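Local coordinates for protein ywnA (Bacillus subtilis subsp. subtilis, PDB 1XD7) that probably binds DNA as a winged helix-turn-helix transcriptional regulator of the Rrf2 family, at the interface of chains A and B. Coordinates in Å, arbitrary orientation; residue numbers count along the deposited sequence, not the author numbering. Chains: chain A/B, ywnA.

Contact 1: the interface of chains A and B. Residues chain A 95, 100, 103-104, 107; chain B 12-13, 16.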
loop_
_atom_site.group_PDB
_atom_site.type_symbol
_atom_site.label_atom_id
_atom_site.label_comp_id
_atom_site.label_asym_id
_atom_site.label_seq_id
_atom_site.Cartn_x
_atom_site.Cartn_y
_atom_site.Cartn_z
ATOM N N PRO A 95 4.483 19.047 8.781
ATOM C CA PRO A 95 5.476 20.107 9.007
ATOM C C PRO A 95 4.862 21.433 9.496
ATOM O O PRO A 95 3.646 21.616 9.472
ATOM C CB PRO A 95 6.121 20.247 7.638
ATOM C CG PRO A 95 4.933 20.140 6.748
ATOM C CD PRO A 95 4.133 18.987 7.348
ATOM N N GLY A 100 6.159 23.680 3.695
ATOM C CA GLY A 100 5.988 22.270 3.968
ATOM C C GLY A 100 4.538 21.872 3.818
ATOM O O GLY A 100 4.219 20.914 3.126
ATOM N N ILE A 103 3.336 21.668 0.102
ATOM C CA ILE A 103 3.802 20.420 -0.465
ATOM C C ILE A 103 2.964 19.279 0.092
ATOM O O ILE A 103 2.564 18.372 -0.638
ATOM C CB ILE A 103 5.285 20.190 -0.118
ATOM C CG1 ILE A 103 6.143 21.241 -0.820
ATOM C CG2 ILE A 103 5.715 18.794 -0.541
ATOM C CD1 ILE A 103 7.603 21.217 -0.434
ATOM N N GLN A 104 2.682 19.343 1.386
ATOM C CA GLN A 104 1.894 18.303 2.010
ATOM C C GLN A 104 0.652 18.094 1.180
ATOM O O GLN A 104 0.348 16.980 0.771
ATOM C CB GLN A 104 1.501 18.691 3.432
ATOM C CG GLN A 104 0.633 17.650 4.104
ATOM C CD GLN A 104 1.305 16.281 4.173
ATOM O OE1 GLN A 104 0.652 15.273 4.470
ATOM N NE2 GLN A 104 2.612 16.237 3.908
ATOM N N LEU A 107 1.286 16.335 -2.016
ATOM C CA LEU A 107 1.412 14.943 -1.689
ATOM C C LEU A 107 0.076 14.297 -1.390
ATOM O O LEU A 107 -0.278 13.274 -1.983
ATOM C CB LEU A 107 2.343 14.784 -0.503
ATOM C CG LEU A 107 3.797 14.818 -0.942
ATOM C CD1 LEU A 107 4.056 13.673 -1.892
ATOM C CD2 LEU A 107 4.094 16.122 -1.629
ATOM N N ILE B 12 10.067 13.233 -0.586
ATOM C CA ILE B 12 9.575 14.304 -1.452
ATOM C C ILE B 12 9.813 15.703 -0.847
ATOM O O ILE B 12 10.308 16.609 -1.534
ATOM C CB ILE B 12 8.071 14.131 -1.754
ATOM C CG1 ILE B 12 7.814 12.755 -2.377
ATOM C CG2 ILE B 12 7.615 15.199 -2.720
ATOM C CD1 ILE B 12 8.466 12.563 -3.729
ATOM N N HIS B 13 9.467 15.890 0.424
ATOM C CA HIS B 13 9.705 17.183 1.072
ATOM C C HIS B 13 11.165 17.535 0.930
ATOM O O HIS B 13 11.528 18.651 0.550
ATOM C CB HIS B 13 9.376 17.115 2.558
ATOM C CG HIS B 13 7.926 17.258 2.849
ATOM N ND1 HIS B 13 7.272 18.465 2.763
ATOM C CD2 HIS B 13 6.981 16.341 3.158
ATOM C CE1 HIS B 13 5.984 18.288 3.006
ATOM N NE2 HIS B 13 5.781 17.004 3.248
ATOM N N SER B 16 11.988 18.517 -2.561
ATOM C CA SER B 16 11.400 19.814 -2.879
ATOM C C SER B 16 12.308 20.954 -2.442
ATOM O O SER B 16 12.690 21.797 -3.239
ATOM C CB SER B 16 10.049 19.966 -2.195
ATOM O OG SER B 16 9.127 19.043 -2.742
#
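The imidazole of B:His13 meets one side of helix 98-122 of chain A, and its flat ring is approached both over a face and along its rim. This is a helix-to-helix patch of an Rrf2-family winged-helix protein: the N-terminal helix 7-19 of one copy packs on the long helix 98-122 of the other. One face of the ring carries the CG2 methyl of A:Ile103, 3.9 Å from the ring centroid, a CH-pi contact in which the two side chains run past each other in opposite directions. A:Pro95 lies on the other side of the ring plane, displaced beyond the ring, with its CG 4.3 Å from CE1 of B:His13. At the rim, in the plane of the ring, the backbone carbonyl O of A:Gly100 comes to 3.2 Å from CE1 of B:His13. The amide NE2 of A:Gln104, also in plane, is 3.3 Å from NE2 of B:His13, too far to count as a hydrogen bond. The amide and ring planes differ by 2°, so the amide continues the plane of the imidazole. A bend at chi2 (58°) brings the end of A:Gln104 to this position. B:His13 has more surface hidden by the partner, 76 Å², than any other residue of the patch.

Beyond the face covered by A:Ile103, the packing continues along helix 98-122 mainly through carbon contacts. The CD1 tip of A:Ile103 presses on the side-chain carbon CB of B:Ser16 at 3.3 Å, tighter than usual van der Waals contact. The hydroxyl OG of B:Ser16 turns back to its own helix and donates to the carbonyl O of B:Ile12, 3.0 Å away, from 46° above the carbonyl plane. That internal bond gives the hydroxyl a partner within chain B. One turn farther along the helix of chain A, the branched end of A:Leu107 crosses B:Ile12, and its CD2 methyl lies 3.8 Å from CG2 of B:Ile12.

Contact 2: the interface of chains A and B. Residues chain A 8, 73, 122, 125, 130; chain B 110-111, 113-114.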
loop_
_atom_site.group_PDB
_atom_site.type_symbol
_atom_site.label_atom_id
_atom_site.label_comp_id
_atom_site.label_asym_id
_atom_site.label_seq_id
_atom_site.Cartn_x
_atom_site.Cartn_y
_atom_site.Cartn_z
ATOM N N LEU A 8 -6.633 -8.739 3.760
ATOM C CA LEU A 8 -7.352 -8.989 2.521
ATOM C C LEU A 8 -7.116 -10.437 2.119
ATOM O O LEU A 8 -8.048 -11.188 1.800
ATOM C CB LEU A 8 -6.811 -8.054 1.445
ATOM C CG LEU A 8 -7.646 -7.718 0.217
ATOM C CD1 LEU A 8 -6.698 -7.645 -0.957
ATOM C CD2 LEU A 8 -8.717 -8.736 -0.031
ATOM N N LEU A 73 -12.777 -7.833 -5.065
ATOM C CA LEU A 73 -11.782 -7.820 -4.017
ATOM C C LEU A 73 -11.871 -6.472 -3.290
ATOM O O LEU A 73 -11.786 -6.404 -2.068
ATOM C CB LEU A 73 -10.395 -8.050 -4.609
ATOM C CG LEU A 73 -10.241 -9.421 -5.296
ATOM C CD1 LEU A 73 -8.777 -9.823 -5.344
ATOM C CD2 LEU A 73 -11.009 -10.481 -4.525
ATOM N N LEU A 122 -8.521 -3.671 -7.530
ATOM C CA LEU A 122 -9.289 -4.494 -6.603
ATOM C C LEU A 122 -10.741 -4.614 -6.985
ATOM O O LEU A 122 -11.420 -5.544 -6.567
ATOM C CB LEU A 122 -9.226 -3.925 -5.197
ATOM C CG LEU A 122 -7.860 -3.935 -4.539
ATOM C CD1 LEU A 122 -7.972 -3.182 -3.228
ATOM C CD2 LEU A 122 -7.391 -5.359 -4.321
ATOM N N LYS A 125 -11.027 -7.392 -10.269
ATOM C CA LYS A 125 -11.064 -8.819 -9.997
ATOM C C LYS A 125 -12.277 -9.180 -9.162
ATOM O O LYS A 125 -12.909 -8.315 -8.560
ATOM C CB LYS A 125 -9.806 -9.252 -9.258
ATOM C CG LYS A 125 -8.545 -8.632 -9.797
ATOM C CD LYS A 125 -8.411 -8.863 -11.279
ATOM C CE LYS A 125 -7.185 -8.142 -11.799
ATOM N NZ LYS A 125 -5.980 -8.535 -11.020
ATOM N N VAL A 130 -10.254 -15.235 -8.577
ATOM C CA VAL A 130 -9.081 -15.841 -7.963
ATOM C C VAL A 130 -9.257 -17.351 -7.850
ATOM O O VAL A 130 -8.298 -18.099 -8.006
ATOM C CB VAL A 130 -8.768 -15.237 -6.580
ATOM C CG1 VAL A 130 -8.560 -13.747 -6.719
ATOM C CG2 VAL A 130 -9.880 -15.525 -5.617
ATOM N N THR B 110 -2.305 -11.412 -8.067
ATOM C CA THR B 110 -3.209 -10.262 -8.048
ATOM C C THR B 110 -2.484 -9.080 -7.420
ATOM O O THR B 110 -2.440 -7.991 -7.985
ATOM C CB THR B 110 -4.473 -10.556 -7.246
ATOM O OG1 THR B 110 -5.034 -11.805 -7.675
ATOM C CG2 THR B 110 -5.492 -9.466 -7.474
ATOM N N PHE B 111 -1.899 -9.316 -6.252
ATOM C CA PHE B 111 -1.142 -8.293 -5.548
ATOM C C PHE B 111 -0.054 -7.712 -6.433
ATOM O O PHE B 111 0.507 -6.657 -6.123
ATOM C CB PHE B 111 -0.479 -8.874 -4.303
ATOM C CG PHE B 111 -1.445 -9.293 -3.248
ATOM C CD1 PHE B 111 -0.988 -9.875 -2.073
ATOM C CD2 PHE B 111 -2.818 -9.115 -3.429
ATOM C CE1 PHE B 111 -1.881 -10.280 -1.094
ATOM C CE2 PHE B 111 -3.722 -9.514 -2.460
ATOM C CZ PHE B 111 -3.258 -10.099 -1.289
ATOM N N SER B 113 -0.655 -7.290 -9.715
ATOM C CA SER B 113 -1.404 -6.484 -10.659
ATOM C C SER B 113 -1.648 -5.128 -9.995
ATOM O O SER B 113 -1.412 -4.072 -10.586
ATOM C CB SER B 113 -2.734 -7.167 -10.979
ATOM O OG SER B 113 -3.563 -6.330 -11.765
ATOM N N VAL B 114 -2.118 -5.172 -8.754
ATOM C CA VAL B 114 -2.385 -3.962 -7.991
ATOM C C VAL B 114 -1.088 -3.214 -7.778
ATOM O O VAL B 114 -1.032 -1.985 -7.841
ATOM C CB VAL B 114 -2.981 -4.297 -6.618
ATOM C CG1 VAL B 114 -2.853 -3.097 -5.687
ATOM C CG2 VAL B 114 -4.434 -4.709 -6.782
#
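The shortest polar approach across this patch runs from the side-chain amine NZ of A:Lys125 to the hydroxyl OG of B:Ser113. At 3.4 Å it is longer than a hydrogen bond, so it is read here as proximity only. The amine lies beside the CB-OG bond of the serine, since CB of B:Ser113 is almost as near to NZ of A:Lys125, at 3.5 Å. A:Lys125 lies between helices 98-122 and 127-130, and bends at chi2 and again at chi4 (54°) make its chain arch over the CG2 methyl of B:Thr110, with CG and NZ touching the methyl while CD and CE stand off.

B:Thr110 is the residue with the most surface hidden here, 55 Å². Its methyl meets two side chains of chain A tip to tip. NZ of A:Lys125 is 3.7 Å from CG2 of B:Thr110, with CG of the lysine behind it at 3.9 Å, and CD1 of A:Leu73 lies as near to the methyl as that CG does. The hydroxyl OG1 of B:Thr110 points elsewhere, 4.1 Å from CG1 of A:Val130, whose side chain crosses at about a right angle. Replacing A:Lys125 by an alanine would probably leave the methyl of B:Thr110 with a gap where CG and NZ had touched it, and the hydroxyl of B:Ser113 without its nearby amine.

The remaining pairs are apolar. CD1 of A:Leu8 comes to 3.8 Å from CE2 of B:Phe111, beyond the rim of the ring and raised off its plane, not over its centre, as the side chains slide past in opposite directions. Toward the other flank, CD2 of A:Leu122 lies 3.9 Å from CG2 of B:Val114, the two branched groups crossing obliquely.

All four residues of chain B belong to helix 98-122. The patch thus seats the long helix of one copy of this Rrf2-family protein against side chains from several elements of the other, and probably helps hold a dimer together.

Contact 1 and contact 2 lie about 30 Å apart, measured between the centres of their C-alpha atoms, within one two-fold symmetric interface. Helices 7-19 and 98-122 serve both. In contact 1 the long helix belongs to chain A and the N-terminal helix to chain B; both long helices enter contact 2, chain B through 110-114 and chain A through A:Leu122, beside A:Leu8 of the N-terminal helix. Because each contact has a twin, either long helix touches the partner at neighbouring stretches, 100-107 and 110-114, and again at 122. This reciprocal packing would probably fix the relative placement of the two winged-helix units.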